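Local coordinates for purine nucleoside phosphorylase (Grouper iridovirus, PDB 3KHS), which probably catalyses the phosphorolysis of purine nucleosides in purine salvage, at residues P220-A225 and M230-V235. Residues are numbered along the deposited sequence; the frame is centred on the assembly and turned at random.
Sequences PETIVA and MRCLAV
Ala225 and Met230 are joined by the one hydrogen bond that crosses between the helical turn 220-225 and the segment 230-235. Met230 N donates to Ala225 O over 3.0 Å, and the N-H...O angle of 163° shows a nearly straight bond, although the donor stands above the carbonyl plane, 39° out of it. The bond spans the end of helix 219-227, from its last turn to the residue just before strand 231-241.

The apolar packing centres on the same alanine. Ala225 CB meets Cys232 SG at 3.5 Å and Met230 CE at 3.8 Å, so the methyl group touches two sulfur-containing side chains at once. Met230 reaches it by a bend at its last torsion (chi3 -61°), which brings CE to 3.5 Å from Ala225 CA; the Met230 side chain also packs on Val108 of strand 107-116 and Lys101 of helix 95-102. Cys232 SG, anti to its own carbonyl carbon, rises from the strand toward the helix and also approaches Thr222 CB, more loosely, at 4.1 Å.

The hydroxyl of Thr222 has its partners outside the contact: OG1 hydrogen-bonds to Tyr163 OH and to Ala219 O, the latter one turn back in its own helix, and CB is the atom that meets the sulfur.

All four touching residues are buried, and Arg231 and Leu233, whose CB atoms point away from the helix, pair through their backbones with the parallel strand 107-116. Together these features describe a short helix packed on the central mixed sheet and linked to its next strand by a 6→1 backbone bond across the helix C-terminus, within the alpha/beta phosphorylase fold.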
ATOM      1  N   PRO B 220       4.705  -4.595 -12.134  1.00 27.48           N
ATOM      2  CA  PRO B 220       5.699  -3.541 -12.013  1.00 25.90           C
ATOM      3  C   PRO B 220       6.724  -3.631 -13.137  1.00 30.21           C
ATOM      4  O   PRO B 220       7.260  -2.616 -13.546  1.00 35.16           O
ATOM      5  CB  PRO B 220       6.313  -3.771 -10.613  1.00 21.34           C
ATOM      6  CG  PRO B 220       6.157  -5.207 -10.430  1.00 22.18           C
ATOM      7  CD  PRO B 220       4.741  -5.451 -10.941  1.00 25.12           C
ATOM      8  N   GLU B 221       6.992  -4.831 -13.634  1.00 26.31           N
ATOM      9  CA  GLU B 221       7.947  -4.986 -14.714  1.00 33.63           C
ATOM     10  C   GLU B 221       7.429  -4.389 -16.029  1.00 37.87           C
ATOM     11  O   GLU B 221       8.197  -3.771 -16.777  1.00 41.06           O
ATOM     12  CB  GLU B 221       8.293  -6.451 -14.911  1.00 32.29           C
ATOM     13  CG  GLU B 221       9.121  -7.046 -13.782  1.00 24.73           C
ATOM     14  CD  GLU B 221       8.745  -8.493 -13.538  1.00 35.24           C
ATOM     15  OE1 GLU B 221       7.838  -8.748 -12.709  1.00 33.17           O
ATOM     16  OE2 GLU B 221       9.332  -9.376 -14.197  1.00 39.29           O
ATOM     17  N   THR B 222       6.142  -4.558 -16.318  1.00 32.61           N
ATOM     18  CA  THR B 222       5.593  -3.997 -17.555  1.00 33.42           C
ATOM     19  C   THR B 222       5.418  -2.489 -17.434  1.00 32.01           C
ATOM     20  O   THR B 222       5.421  -1.776 -18.433  1.00 34.31           O
ATOM     21  CB  THR B 222       4.231  -4.638 -17.943  1.00 29.46           C
ATOM     22  OG1 THR B 222       3.248  -4.350 -16.926  1.00 34.36           O
ATOM     23  CG2 THR B 222       4.393  -6.143 -18.084  1.00 22.22           C
ATOM     24  N   ILE B 223       5.257  -1.992 -16.216  1.00 31.69           N
ATOM     25  CA  ILE B 223       5.131  -0.549 -16.051  1.00 33.82           C
ATOM     26  C   ILE B 223       6.466   0.082 -16.475  1.00 32.02           C
ATOM     27  O   ILE B 223       6.498   1.085 -17.167  1.00 33.30           O
ATOM     28  CB  ILE B 223       4.895  -0.133 -14.586  1.00 32.98           C
ATOM     29  CG1 ILE B 223       3.491  -0.534 -14.135  1.00 26.97           C
ATOM     30  CG2 ILE B 223       5.128   1.387 -14.440  1.00 26.17           C
ATOM     31  CD1 ILE B 223       3.260  -0.257 -12.654  1.00 22.15           C
ATOM     32  N   VAL B 224       7.559  -0.517 -16.025  1.00 34.44           N
ATOM     33  CA  VAL B 224       8.892  -0.025 -16.320  1.00 34.66           C
ATOM     34  C   VAL B 224       9.258  -0.251 -17.795  1.00 36.87           C
ATOM     35  O   VAL B 224       9.796   0.636 -18.441  1.00 36.72           O
ATOM     36  CB  VAL B 224       9.898  -0.693 -15.390  1.00 32.95           C
ATOM     37  CG1 VAL B 224      11.315  -0.337 -15.810  1.00 30.07           C
ATOM     38  CG2 VAL B 224       9.596  -0.273 -13.937  1.00 24.45           C
ATOM     39  N   ALA B 225       8.947  -1.424 -18.320  1.00 34.80           N
ATOM     40  CA  ALA B 225       9.215  -1.743 -19.710  1.00 36.45           C
ATOM     41  C   ALA B 225       8.513  -0.704 -20.610  1.00 37.26           C
ATOM     42  O   ALA B 225       9.124  -0.074 -21.482  1.00 36.37           O
ATOM     43  CB  ALA B 225       8.678  -3.132 -20.005  1.00 30.07           C
ATOM     44  N   MET B 230       9.401  -0.010 -24.489  1.00 43.21           N
ATOM     45  CA  MET B 230       9.330  -1.367 -25.035  1.00 42.61           C
ATOM     46  C   MET B 230       7.890  -1.843 -25.083  1.00 42.56           C
ATOM     47  O   MET B 230       7.032  -1.328 -24.361  1.00 38.77           O
ATOM     48  CB  MET B 230      10.194  -2.344 -24.211  1.00 41.02           C
ATOM     49  CG  MET B 230      11.711  -2.127 -24.326  1.00 32.05           C
ATOM     50  SD  MET B 230      12.710  -3.135 -23.187  1.00 42.08           S
ATOM     51  CE  MET B 230      12.062  -2.513 -21.627  1.00 25.37           C
ATOM     52  N   ARG B 231       7.631  -2.800 -25.964  1.00 40.52           N
ATOM     53  CA  ARG B 231       6.290  -3.342 -26.112  1.00 43.65           C
ATOM     54  C   ARG B 231       6.200  -4.607 -25.272  1.00 37.75           C
ATOM     55  O   ARG B 231       7.133  -5.415 -25.245  1.00 37.32           O
ATOM     56  CB  ARG B 231       6.008  -3.625 -27.590  1.00 47.46           C
ATOM     57  CG  ARG B 231       6.026  -2.375 -28.448  1.00 46.70           C
ATOM     58  CD  ARG B 231       6.076  -2.732 -29.912  1.00 47.28           C
ATOM     59  NE  ARG B 231       4.807  -3.257 -30.405  1.00 47.39           N
ATOM     60  CZ  ARG B 231       4.704  -4.026 -31.482  1.00 51.94           C
ATOM     61  NH1 ARG B 231       5.795  -4.357 -32.168  1.00 54.81           N
ATOM     62  NH2 ARG B 231       3.519  -4.468 -31.878  1.00 53.34           N
ATOM     63  N   CYS B 232       5.072  -4.777 -24.593  1.00 37.21           N
ATOM     64  CA  CYS B 232       4.886  -5.936 -23.717  1.00 34.09           C
ATOM     65  C   CYS B 232       3.781  -6.924 -24.029  1.00 30.98           C
ATOM     66  O   CYS B 232       2.696  -6.567 -24.480  1.00 32.84           O
ATOM     67  CB  CYS B 232       4.659  -5.460 -22.292  1.00 33.17           C
ATOM     68  SG  CYS B 232       5.905  -4.327 -21.726  1.00 36.75           S
ATOM     69  N   LEU B 233       4.088  -8.181 -23.753  1.00 33.56           N
ATOM     70  CA  LEU B 233       3.153  -9.273 -23.886  1.00 31.12           C
ATOM     71  C   LEU B 233       3.392 -10.096 -22.623  1.00 31.85           C
ATOM     72  O   LEU B 233       4.535 -10.373 -22.260  1.00 32.19           O
ATOM     73  CB  LEU B 233       3.450 -10.107 -25.101  1.00 24.13           C
ATOM     74  CG  LEU B 233       2.808 -11.488 -25.031  1.00 37.54           C
ATOM     75  CD1 LEU B 233       1.276 -11.329 -25.011  1.00 33.22           C
ATOM     76  CD2 LEU B 233       3.298 -12.367 -26.200  1.00 25.41           C
ATOM     77  N   ALA B 234       2.317 -10.452 -21.935  1.00 32.75           N
ATOM     78  CA  ALA B 234       2.446 -11.260 -20.729  1.00 33.95           C
ATOM     79  C   ALA B 234       1.420 -12.379 -20.772  1.00 31.66           C
ATOM     80  O   ALA B 234       0.262 -12.147 -21.111  1.00 32.43           O
ATOM     81  CB  ALA B 234       2.236 -10.395 -19.509  1.00 32.12           C
ATOM     82  N   VAL B 235       1.856 -13.591 -20.449  1.00 35.31           N
ATOM     83  CA  VAL B 235       0.978 -14.756 -20.431  1.00 35.65           C
ATOM     84  C   VAL B 235       1.064 -15.452 -19.057  1.00 37.65           C
ATOM     85  O   VAL B 235       2.145 -15.864 -18.637  1.00 35.59           O
ATOM     86  CB  VAL B 235       1.395 -15.786 -21.533  1.00 36.91           C
ATOM     87  CG1 VAL B 235       0.544 -17.066 -21.417  1.00 30.07           C
ATOM     88  CG2 VAL B 235       1.220 -15.180 -22.931  1.00 32.82           C
TER